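Long-range contacts in cysteine desulfurase (Fervidobacterium islandicum, PDB 6A6E), which catalyses the pyridoxal-phosphate-dependent removal of sulfur from cysteine, probably supplying it to iron-sulfur cluster assembly as part of a SUF system: residues A[123-128]-A[148-153]; A[109-114]-A[138-143]; A[178-183]-A[203-208]; A[162-167]-A[192-197]. All blocks are in the same frame, centred on the assembly; numbering follows the deposited sequence.

Interaction 1: residues A[123-128]-A[148-153]; sequences EDTVLI and GFKVAY
The ring of Tyr153 meets Ile128 at a slant, with CG1 and CD1 of Ile128 both 3.6 Å from CE2 of Tyr153. The two side chains lie side by side and point the same way; Ile128 CG1 stands between the backbone N and the carbonyl carbon (chi1 62°), which brings it against the ring. Val126 and Phe149 make a second oblique contact, the methyl CG2 of Val126 resting 3.6 Å from Phe149 CD1. Beyond the pair, Tyr153 meets Phe271 of the second subunit edge-to-face and gives its hydroxyl proton to the carbonyl O of that residue. An alanine at Tyr153 would probably leave that carbonyl without its partner and open a gap beside Ile128. On the face bearing Thr125 and Leu127, Thr125 CG2 touches Ala152 CB at 3.8 Å, and Leu127 CD1 reaches the same methyl.

Between these two layers of side chains the parallel strands, joined through helix 138-147 in a beta-alpha-beta crossover, are bonded from Lys150 N to Asp124 O, Val126 N to Lys150 O, Ala152 N to Val126 O and Ile128 N to Ala152 O. Glu123 N adds a 3.0 Å bond to Gly148 O, coming from above the carbonyl plane. Glu123 OE2 and Lys150 NZ stay 4.8 Å apart, and Glu123 is poorly ordered, so the pairing rests on backbone bonds and apolar packing rather than on charge.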
# COMPACT_ATOMS: atom_id res chain seq x y z
N GLU A 123 -8.46 -9.00 29.08
CA GLU A 123 -7.64 -9.50 30.20
C GLU A 123 -6.50 -10.51 29.90
O GLU A 123 -5.81 -10.91 30.84
CB GLU A 123 -8.58 -10.06 31.29
CG GLU A 123 -9.70 -9.09 31.62
CD GLU A 123 -10.09 -9.16 33.06
OE1 GLU A 123 -10.32 -10.30 33.54
OE2 GLU A 123 -10.13 -8.09 33.71
N ASP A 124 -6.29 -10.92 28.65
CA ASP A 124 -4.96 -11.40 28.27
C ASP A 124 -4.01 -10.22 28.33
O ASP A 124 -4.42 -9.05 28.33
CB ASP A 124 -4.93 -11.95 26.86
CG ASP A 124 -5.56 -13.30 26.76
OD1 ASP A 124 -5.73 -13.97 27.78
OD2 ASP A 124 -5.90 -13.70 25.65
N THR A 125 -2.73 -10.52 28.35
CA THR A 125 -1.71 -9.46 28.35
C THR A 125 -0.85 -9.60 27.13
O THR A 125 -0.52 -10.73 26.74
CB THR A 125 -0.77 -9.57 29.58
OG1 THR A 125 -1.54 -9.35 30.74
CG2 THR A 125 0.37 -8.56 29.57
N VAL A 126 -0.56 -8.45 26.52
CA VAL A 126 0.40 -8.30 25.48
C VAL A 126 1.59 -7.65 26.12
O VAL A 126 1.46 -6.58 26.67
CB VAL A 126 -0.05 -7.32 24.34
CG1 VAL A 126 1.02 -7.28 23.26
CG2 VAL A 126 -1.33 -7.79 23.73
N LEU A 127 2.75 -8.26 25.95
CA LEU A 127 4.01 -7.71 26.43
C LEU A 127 4.82 -7.13 25.27
O LEU A 127 5.20 -7.84 24.34
CB LEU A 127 4.85 -8.82 27.05
CG LEU A 127 6.24 -8.46 27.57
CD1 LEU A 127 6.10 -7.42 28.68
CD2 LEU A 127 6.93 -9.72 28.10
N ILE A 128 5.15 -5.84 25.38
CA ILE A 128 6.07 -5.19 24.43
C ILE A 128 7.27 -4.60 25.16
O ILE A 128 7.40 -4.84 26.33
CB ILE A 128 5.33 -4.13 23.60
CG1 ILE A 128 4.76 -3.02 24.45
CG2 ILE A 128 4.19 -4.78 22.82
CD1 ILE A 128 3.97 -2.00 23.64
N GLY A 148 -10.11 -4.82 25.22
CA GLY A 148 -9.93 -5.12 26.65
C GLY A 148 -8.65 -5.80 27.14
O GLY A 148 -8.54 -6.08 28.36
N PHE A 149 -7.68 -6.09 26.26
CA PHE A 149 -6.46 -6.77 26.72
C PHE A 149 -5.65 -5.73 27.45
O PHE A 149 -5.97 -4.57 27.37
CB PHE A 149 -5.66 -7.44 25.59
CG PHE A 149 -5.36 -6.52 24.42
CD1 PHE A 149 -4.22 -5.77 24.42
CD2 PHE A 149 -6.22 -6.43 23.34
CE1 PHE A 149 -3.91 -4.94 23.36
CE2 PHE A 149 -5.90 -5.62 22.24
CZ PHE A 149 -4.76 -4.86 22.27
N LYS A 150 -4.58 -6.16 28.12
CA LYS A 150 -3.72 -5.28 28.86
C LYS A 150 -2.38 -5.26 28.16
O LYS A 150 -2.02 -6.20 27.50
CB LYS A 150 -3.49 -5.80 30.28
CG LYS A 150 -4.75 -6.03 31.08
CD LYS A 150 -4.42 -6.55 32.49
CE LYS A 150 -5.60 -7.36 33.04
NZ LYS A 150 -5.39 -7.97 34.39
N VAL A 151 -1.67 -4.18 28.33
CA VAL A 151 -0.34 -4.06 27.76
C VAL A 151 0.68 -3.91 28.90
O VAL A 151 0.49 -3.09 29.81
CB VAL A 151 -0.29 -2.81 26.87
CG1 VAL A 151 1.09 -2.64 26.30
CG2 VAL A 151 -1.35 -2.93 25.74
N ALA A 152 1.78 -4.65 28.81
CA ALA A 152 2.87 -4.60 29.81
C ALA A 152 4.16 -4.43 29.08
O ALA A 152 4.23 -4.72 27.87
CB ALA A 152 2.91 -5.90 30.59
N TYR A 153 5.17 -3.90 29.75
CA TYR A 153 6.44 -3.57 29.10
C TYR A 153 7.64 -4.25 29.72
O TYR A 153 7.71 -4.35 30.92
CB TYR A 153 6.69 -2.08 29.20
CG TYR A 153 5.73 -1.26 28.40
CD1 TYR A 153 4.47 -0.93 28.91
CD2 TYR A 153 6.07 -0.79 27.16
CE1 TYR A 153 3.58 -0.17 28.18
CE2 TYR A 153 5.20 -0.02 26.43
CZ TYR A 153 3.95 0.29 26.93
OH TYR A 153 3.09 1.10 26.18

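Interaction 2: residues A[109-114]-A[138-143]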
# COMPACT_ATOMS: atom_id res chain seq x y z
N PHE A 109 -2.51 -5.45 11.33
CA PHE A 109 -3.11 -6.68 10.85
C PHE A 109 -3.10 -7.70 12.03
O PHE A 109 -4.13 -8.34 12.35
CB PHE A 109 -2.31 -7.13 9.64
CG PHE A 109 -2.62 -8.49 9.09
CD1 PHE A 109 -2.69 -9.64 9.89
CD2 PHE A 109 -2.67 -8.65 7.71
CE1 PHE A 109 -2.91 -10.90 9.34
CE2 PHE A 109 -2.88 -9.91 7.15
CZ PHE A 109 -3.03 -11.03 7.98
N LEU A 110 -1.96 -7.82 12.69
CA LEU A 110 -1.83 -8.82 13.77
C LEU A 110 -2.74 -8.52 14.97
O LEU A 110 -3.41 -9.42 15.45
CB LEU A 110 -0.37 -8.99 14.18
CG LEU A 110 0.45 -9.63 13.08
CD1 LEU A 110 1.92 -9.68 13.42
CD2 LEU A 110 -0.05 -11.06 12.84
N VAL A 111 -2.74 -7.29 15.45
CA VAL A 111 -3.53 -6.97 16.62
C VAL A 111 -5.01 -7.27 16.35
O VAL A 111 -5.67 -7.95 17.17
CB VAL A 111 -3.49 -5.45 17.04
CG1 VAL A 111 -4.30 -5.27 18.31
CG2 VAL A 111 -2.11 -4.96 17.26
N ASN A 112 -5.51 -6.74 15.23
CA ASN A 112 -6.88 -6.92 14.87
C ASN A 112 -7.19 -8.39 14.58
O ASN A 112 -8.30 -8.88 15.00
CB ASN A 112 -7.34 -6.05 13.68
CG ASN A 112 -7.40 -4.62 14.01
OD1 ASN A 112 -8.41 -4.14 14.55
ND2 ASN A 112 -6.31 -3.86 13.66
N SER A 113 -6.35 -9.08 13.81
CA SER A 113 -6.65 -10.47 13.51
C SER A 113 -6.54 -11.33 14.79
O SER A 113 -7.36 -12.21 14.99
CB SER A 113 -5.78 -11.08 12.41
OG SER A 113 -6.04 -10.38 11.15
N LEU A 114 -5.54 -11.12 15.63
CA LEU A 114 -5.48 -11.93 16.89
C LEU A 114 -6.76 -11.77 17.75
O LEU A 114 -7.26 -12.75 18.29
CB LEU A 114 -4.21 -11.71 17.65
CG LEU A 114 -2.96 -12.19 16.90
CD1 LEU A 114 -1.76 -11.50 17.47
CD2 LEU A 114 -2.71 -13.68 16.81
N VAL A 138 1.55 1.97 19.54
CA VAL A 138 0.24 2.60 19.49
C VAL A 138 -0.87 1.65 19.12
O VAL A 138 -1.93 1.76 19.73
CB VAL A 138 0.21 3.80 18.54
CG1 VAL A 138 -1.15 4.50 18.60
CG2 VAL A 138 1.33 4.74 18.92
N PRO A 139 -0.68 0.70 18.19
CA PRO A 139 -1.84 -0.15 17.98
C PRO A 139 -2.27 -0.94 19.24
O PRO A 139 -3.45 -1.05 19.53
CB PRO A 139 -1.40 -1.13 16.87
CG PRO A 139 -0.22 -0.53 16.21
CD PRO A 139 0.42 0.38 17.25
N TRP A 140 -1.30 -1.49 19.96
CA TRP A 140 -1.56 -2.23 21.18
C TRP A 140 -2.23 -1.35 22.24
O TRP A 140 -3.25 -1.69 22.75
CB TRP A 140 -0.25 -2.83 21.72
CG TRP A 140 0.49 -3.72 20.74
CD1 TRP A 140 1.69 -3.44 20.15
CD2 TRP A 140 0.12 -5.02 20.29
NE1 TRP A 140 2.04 -4.45 19.29
CE2 TRP A 140 1.12 -5.45 19.41
CE3 TRP A 140 -0.95 -5.86 20.54
CZ2 TRP A 140 1.05 -6.68 18.76
CZ3 TRP A 140 -0.98 -7.08 19.95
CH2 TRP A 140 0.01 -7.47 19.07
N VAL A 141 -1.68 -0.17 22.49
CA VAL A 141 -2.19 0.70 23.56
C VAL A 141 -3.57 1.20 23.19
O VAL A 141 -4.51 1.10 23.99
CB VAL A 141 -1.25 1.86 23.79
CG1 VAL A 141 -1.88 2.91 24.67
CG2 VAL A 141 0.10 1.36 24.31
N ARG A 142 -3.77 1.68 21.96
CA ARG A 142 -5.10 2.12 21.58
C ARG A 142 -6.13 0.99 21.45
O ARG A 142 -7.27 1.10 21.94
CB ARG A 142 -5.10 2.90 20.26
CG ARG A 142 -6.50 3.48 19.90
CD ARG A 142 -7.00 4.44 20.99
NE ARG A 142 -8.19 5.15 20.61
CZ ARG A 142 -8.68 6.21 21.27
NH1 ARG A 142 -8.15 6.64 22.41
NH2 ARG A 142 -9.71 6.86 20.77
N LEU A 143 -5.78 -0.10 20.78
CA LEU A 143 -6.75 -1.15 20.66
C LEU A 143 -7.08 -1.90 21.97
O LEU A 143 -8.19 -2.50 22.06
CB LEU A 143 -6.48 -2.10 19.51
CG LEU A 143 -6.61 -1.52 18.09
CD1 LEU A 143 -5.98 -2.50 17.13
CD2 LEU A 143 -8.03 -1.23 17.71
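Val111 faces Trp140 and Leu143 with a different methyl for each. Its CG2 sits over one face of the indole, 3.5 Å from the centroid of the six-membered ring and only 8° off the ring normal, a CH-pi contact. Its CG1, anti to the backbone N (chi1 -177°), meets CD1 of Leu143 at 3.4 Å, tighter than usual for two carbons. Valine and tryptophan cross at a slant, as do valine and leucine, so Val111 is wedged between the flat ring and the leucine branch. Pro139 closes in from the same helix, its CB 3.9 Å from Val111 CG2.

Asn112 crosses Leu143 at about a right angle, with ND2 3.7 Å from Leu143 CD1. That is packing alone: the amide's polar ends are taken by Asn108 O, which accepts from ND2, and by the hydroxyl of Tyr147, which bonds to OD1. The indole NE1 is likewise held by OD1 of Asn136, which helps fix the ring under the valine methyl.

The segment axes of the two helices run 35° from parallel, 10.0 Å apart. Trp140 bridges the layers: with Val111 on one side of its plane, it has Val126 of strand 125-129 on the other, and it also touches Ile128 and Ile208 of the central sheet. Along helix 138-147, Leu143 packs on Tyr261 of the second subunit and Arg142 forms a salt bridge to Glu257 of that subunit.

Interaction 3: residues A[178-183]-A[203-208]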
# COMPACT_ATOMS: atom_id res chain seq x y z
N LYS A 178 0.03 -13.64 26.64
CA LYS A 178 -0.59 -14.26 25.50
C LYS A 178 0.19 -13.91 24.21
O LYS A 178 0.39 -14.77 23.33
CB LYS A 178 -2.08 -13.88 25.41
CG LYS A 178 -2.85 -14.68 24.37
CD LYS A 178 -2.84 -16.19 24.71
CE LYS A 178 -4.12 -16.90 24.36
NZ LYS A 178 -5.25 -16.30 25.13
N VAL A 179 0.69 -12.68 24.14
CA VAL A 179 1.45 -12.17 22.97
C VAL A 179 2.66 -11.40 23.47
O VAL A 179 2.56 -10.65 24.44
CB VAL A 179 0.57 -11.24 22.09
CG1 VAL A 179 1.35 -10.60 20.95
CG2 VAL A 179 -0.55 -12.06 21.53
N VAL A 180 3.80 -11.60 22.82
CA VAL A 180 5.00 -10.80 23.03
C VAL A 180 5.32 -10.16 21.64
O VAL A 180 5.45 -10.88 20.64
CB VAL A 180 6.20 -11.67 23.47
CG1 VAL A 180 7.51 -10.90 23.55
CG2 VAL A 180 5.96 -12.24 24.87
N SER A 181 5.41 -8.84 21.57
CA SER A 181 5.78 -8.16 20.33
C SER A 181 6.96 -7.30 20.61
O SER A 181 6.87 -6.39 21.40
CB SER A 181 4.63 -7.32 19.79
OG SER A 181 4.85 -6.91 18.44
N ILE A 182 8.06 -7.55 19.94
CA ILE A 182 9.22 -6.81 20.25
C ILE A 182 10.00 -6.46 18.99
O ILE A 182 9.95 -7.23 18.03
CB ILE A 182 10.13 -7.64 21.24
CG1 ILE A 182 11.27 -6.75 21.75
CG2 ILE A 182 10.67 -8.89 20.57
CD1 ILE A 182 11.97 -7.28 22.98
N THR A 183 10.76 -5.37 19.05
CA THR A 183 11.60 -4.97 17.95
C THR A 183 12.79 -5.92 17.81
O THR A 183 13.30 -6.47 18.77
CB THR A 183 12.11 -3.52 18.11
OG1 THR A 183 12.85 -3.18 16.95
CG2 THR A 183 13.03 -3.32 19.36
N LYS A 203 7.90 -18.99 26.20
CA LYS A 203 7.81 -20.15 25.34
C LYS A 203 6.40 -20.38 24.79
O LYS A 203 6.25 -20.82 23.66
CB LYS A 203 8.31 -21.35 26.13
CG LYS A 203 8.50 -22.55 25.28
CD LYS A 203 9.81 -22.57 24.58
CE LYS A 203 9.84 -23.90 23.86
NZ LYS A 203 10.97 -23.92 22.91
N ASN A 204 5.38 -20.05 25.58
CA ASN A 204 3.98 -20.17 25.19
C ASN A 204 3.36 -18.97 24.51
O ASN A 204 2.18 -19.02 24.19
CB ASN A 204 3.12 -20.38 26.41
CG ASN A 204 3.22 -21.75 26.92
OD1 ASN A 204 2.91 -22.67 26.21
ND2 ASN A 204 3.73 -21.90 28.15
N ALA A 205 4.11 -17.88 24.33
CA ALA A 205 3.51 -16.66 23.76
C ALA A 205 3.47 -16.76 22.25
O ALA A 205 4.24 -17.51 21.65
CB ALA A 205 4.24 -15.42 24.23
N THR A 206 2.52 -16.08 21.64
CA THR A 206 2.62 -15.73 20.20
C THR A 206 3.65 -14.66 20.15
O THR A 206 3.46 -13.55 20.69
CB THR A 206 1.29 -15.21 19.64
OG1 THR A 206 0.35 -16.27 19.65
CG2 THR A 206 1.40 -14.75 18.17
N LEU A 207 4.76 -14.98 19.51
CA LEU A 207 5.87 -14.04 19.36
C LEU A 207 5.94 -13.33 17.96
O LEU A 207 6.17 -13.96 16.89
CB LEU A 207 7.19 -14.75 19.68
CG LEU A 207 8.49 -13.94 19.51
CD1 LEU A 207 8.59 -12.70 20.38
CD2 LEU A 207 9.65 -14.87 19.79
N ILE A 208 5.83 -12.00 18.02
CA ILE A 208 5.95 -11.11 16.88
C ILE A 208 7.24 -10.30 16.98
O ILE A 208 7.57 -9.70 18.04
CB ILE A 208 4.75 -10.12 16.85
CG1 ILE A 208 3.46 -10.89 16.87
CG2 ILE A 208 4.88 -9.17 15.63
CD1 ILE A 208 2.27 -10.07 17.30
O HOH W 1 -0.60 -16.66 22.04
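Lys178 and Thr206 are joined twice. The carbonyl O of Lys178 accepts Thr206 N at 3.0 Å, the donor tilted 28° from the carbonyl plane, and it also takes a proton from a water that lies 2.6 Å from Thr206 OG1. The amine of Lys178 leaves the pair to form a salt bridge with Asp124. Next, Val179 lies side by side with Thr206, while its CG1 meets CD1 of Ile208 at 3.8 Å.

Val180 turns to the opposite face of the sheet and splits its methyls: CG2 packs on Ala205 CB at 3.7 Å and CG1 on Leu207 CD1 at 3.8 Å. Its backbone is bonded both ways, Val180 N to Thr206 O and Ile208 N to Val180 O, each 2.9 Å long. This is the parallel pairing of a beta-alpha-beta unit whose crossover helix, 195-201, covers Val180 and Leu207 through Ile198; the strands belong to the central sheet of the large domain in this aminotransferase-like fold.

The hydroxyl of Ser181 is anti to the backbone N (chi1 -166°), which lays OG 3.6 Å from both CB and CG2 of Ile208, and its hydrogen-bond partner is OD1 of Asn136. Ile182 gives its N-H to Ile208 O, and its CG2 approaches Leu207 CD1 loosely at 4.3 Å. Thr183, at the strand end, touches pyridoxal phosphate, its N bonded to Glu132 OE1 and its OG1 to Gln185 O.

Interaction 4: residues A[162-167]-A[192-197]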
# COMPACT_ATOMS: atom_id res chain seq x y z
N ILE A 162 17.86 -2.74 26.63
CA ILE A 162 17.07 -3.87 27.15
C ILE A 162 18.09 -4.99 27.48
O ILE A 162 18.65 -5.60 26.58
CB ILE A 162 16.07 -4.40 26.11
CG1 ILE A 162 15.10 -3.32 25.69
CG2 ILE A 162 15.36 -5.67 26.63
CD1 ILE A 162 14.01 -3.05 26.66
N THR A 163 18.38 -5.20 28.76
CA THR A 163 19.39 -6.19 29.17
C THR A 163 18.76 -7.55 29.24
O THR A 163 17.54 -7.67 29.39
CB THR A 163 20.00 -5.83 30.58
OG1 THR A 163 18.97 -5.89 31.57
CG2 THR A 163 20.60 -4.47 30.53
N ASN A 164 19.58 -8.58 29.08
CA ASN A 164 19.14 -9.98 29.30
C ASN A 164 18.50 -10.16 30.64
O ASN A 164 17.47 -10.87 30.75
CB ASN A 164 20.32 -10.95 29.17
CG ASN A 164 20.74 -11.18 27.76
OD1 ASN A 164 20.20 -10.55 26.84
ND2 ASN A 164 21.67 -12.13 27.55
N GLU A 165 19.06 -9.51 31.65
CA GLU A 165 18.46 -9.56 33.00
C GLU A 165 17.08 -8.96 33.06
O GLU A 165 16.18 -9.57 33.70
CB GLU A 165 19.36 -8.88 34.05
CG GLU A 165 18.87 -8.95 35.49
CD GLU A 165 18.58 -10.38 36.01
OE1 GLU A 165 19.22 -11.41 35.57
OE2 GLU A 165 17.68 -10.49 36.89
N SER A 166 16.88 -7.81 32.41
CA SER A 166 15.52 -7.23 32.34
C SER A 166 14.54 -8.23 31.72
O SER A 166 13.42 -8.41 32.19
CB SER A 166 15.50 -5.92 31.53
OG SER A 166 14.18 -5.41 31.59
N ILE A 167 14.98 -8.92 30.69
CA ILE A 167 14.10 -9.92 30.03
C ILE A 167 13.68 -11.07 30.94
O ILE A 167 12.47 -11.32 31.15
CB ILE A 167 14.74 -10.47 28.73
CG1 ILE A 167 14.68 -9.36 27.66
CG2 ILE A 167 13.94 -11.64 28.18
CD1 ILE A 167 15.72 -9.55 26.62
N GLU A 192 20.44 -4.48 18.57
CA GLU A 192 19.89 -5.75 18.10
C GLU A 192 19.45 -6.61 19.29
O GLU A 192 20.24 -6.85 20.17
CB GLU A 192 20.88 -6.51 17.24
CG GLU A 192 21.25 -5.74 15.96
CD GLU A 192 22.28 -6.45 15.07
OE1 GLU A 192 22.88 -7.44 15.53
OE2 GLU A 192 22.49 -6.00 13.90
N MET A 193 18.19 -7.04 19.31
CA MET A 193 17.62 -7.73 20.43
C MET A 193 17.92 -9.24 20.40
O MET A 193 18.03 -9.85 19.33
CB MET A 193 16.10 -7.50 20.51
CG MET A 193 15.67 -6.06 20.74
SD MET A 193 16.41 -5.29 22.24
CE MET A 193 15.92 -3.56 22.11
N PRO A 194 17.99 -9.85 21.59
CA PRO A 194 18.24 -11.26 21.74
C PRO A 194 16.94 -12.02 21.50
O PRO A 194 16.30 -12.54 22.41
CB PRO A 194 18.75 -11.34 23.20
CG PRO A 194 17.92 -10.33 23.90
CD PRO A 194 17.86 -9.17 22.89
N ILE A 195 16.55 -12.13 20.23
CA ILE A 195 15.28 -12.77 19.88
C ILE A 195 15.12 -14.23 20.37
O ILE A 195 14.04 -14.59 20.91
CB ILE A 195 15.07 -12.76 18.35
CG1 ILE A 195 14.94 -11.32 17.88
CG2 ILE A 195 13.82 -13.54 18.00
CD1 ILE A 195 14.97 -11.18 16.37
N GLU A 196 16.15 -15.05 20.22
CA GLU A 196 16.08 -16.46 20.72
C GLU A 196 15.92 -16.57 22.23
O GLU A 196 15.13 -17.37 22.74
CB GLU A 196 17.26 -17.26 20.21
CG GLU A 196 17.12 -17.45 18.71
CD GLU A 196 18.12 -18.41 18.07
OE1 GLU A 196 18.41 -19.45 18.66
OE2 GLU A 196 18.57 -18.14 16.94
N LEU A 197 16.61 -15.70 22.96
CA LEU A 197 16.44 -15.68 24.42
C LEU A 197 14.99 -15.30 24.73
O LEU A 197 14.35 -15.90 25.60
CB LEU A 197 17.42 -14.70 25.03
CG LEU A 197 17.18 -14.40 26.52
CD1 LEU A 197 17.42 -15.63 27.40
CD2 LEU A 197 18.05 -13.21 26.91
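Ile162 and Met193 lie 7.8 Å apart CA to CA where the lead-ins to two helices, 164-173 and 195-201, come together, close enough for side chains to mesh but too far for backbone pairing. Ile162 and Met193 cross at about a right angle. The methionine chain bends at chi2 (-56°), which swings SD to 4.0 Å from Ile162 CB, and its terminal CE lies 3.7 Å from Ile162 CG1. An alanine at Met193 would probably leave a gap beside CB and CG1 of Ile162, which would lose the sulfur and methyl packed on them.

Each helix here begins with a cap position. Thr163 is the N-cap of helix 164-173, its OG1 accepting Ser166 N at 3.0 Å with an N-H...O angle of 159°. Pro194 is the N-cap of helix 195-201 and the centre of an inverse gamma turn, in which Ile195 N makes a weak bond to Met193 O. Helix 164-173 leads from strand 150-154 to strand 179-183, and helix 195-201 from there to strand 206-210, so the contact ties together two successive crossover connections of the central sheet.

Ile167 reaches the proline tip to tip, CD1 to Pro194 CG at 3.6 Å. Asn164 slides past Pro194 in the opposite direction and lays OD1 3.4 Å from Leu197 CD2, a polar atom resting on a methyl at the exposed margin. The same Leu197 methyl approaches Ile167 CD1 at 4.3 Å. Further in, Ile162 also packs on Ile154 and Met193 on Val131.

Overall arrangement
Interactions 1 and 3 are neighbouring parts of one sheet, strands 125-129 and 179-183 lying side by side; their centres are 11 Å apart and Asp124 OD2 meets Lys178 NZ at 2.7 Å. Interaction 2 packs on both through Trp140, on the face of the sheet that carries Val126, Val179 and Ile208: CH2 of Trp140 lies 3.9 Å from Ile208 CD1, and the nearest pair with interaction 1 is Phe149 CE1 to Trp140 O, 3.4 Å. Interaction 4 touches interaction 3 where Thr183 O meets Met193 CG, but comes no nearer than about 13 Å to interaction 2. Thr183 reaches the cofactor directly; the side chains of Pro139 and Met193 stop about 9 Å from pyridoxal phosphate, and that of Ile128 about 12 Å.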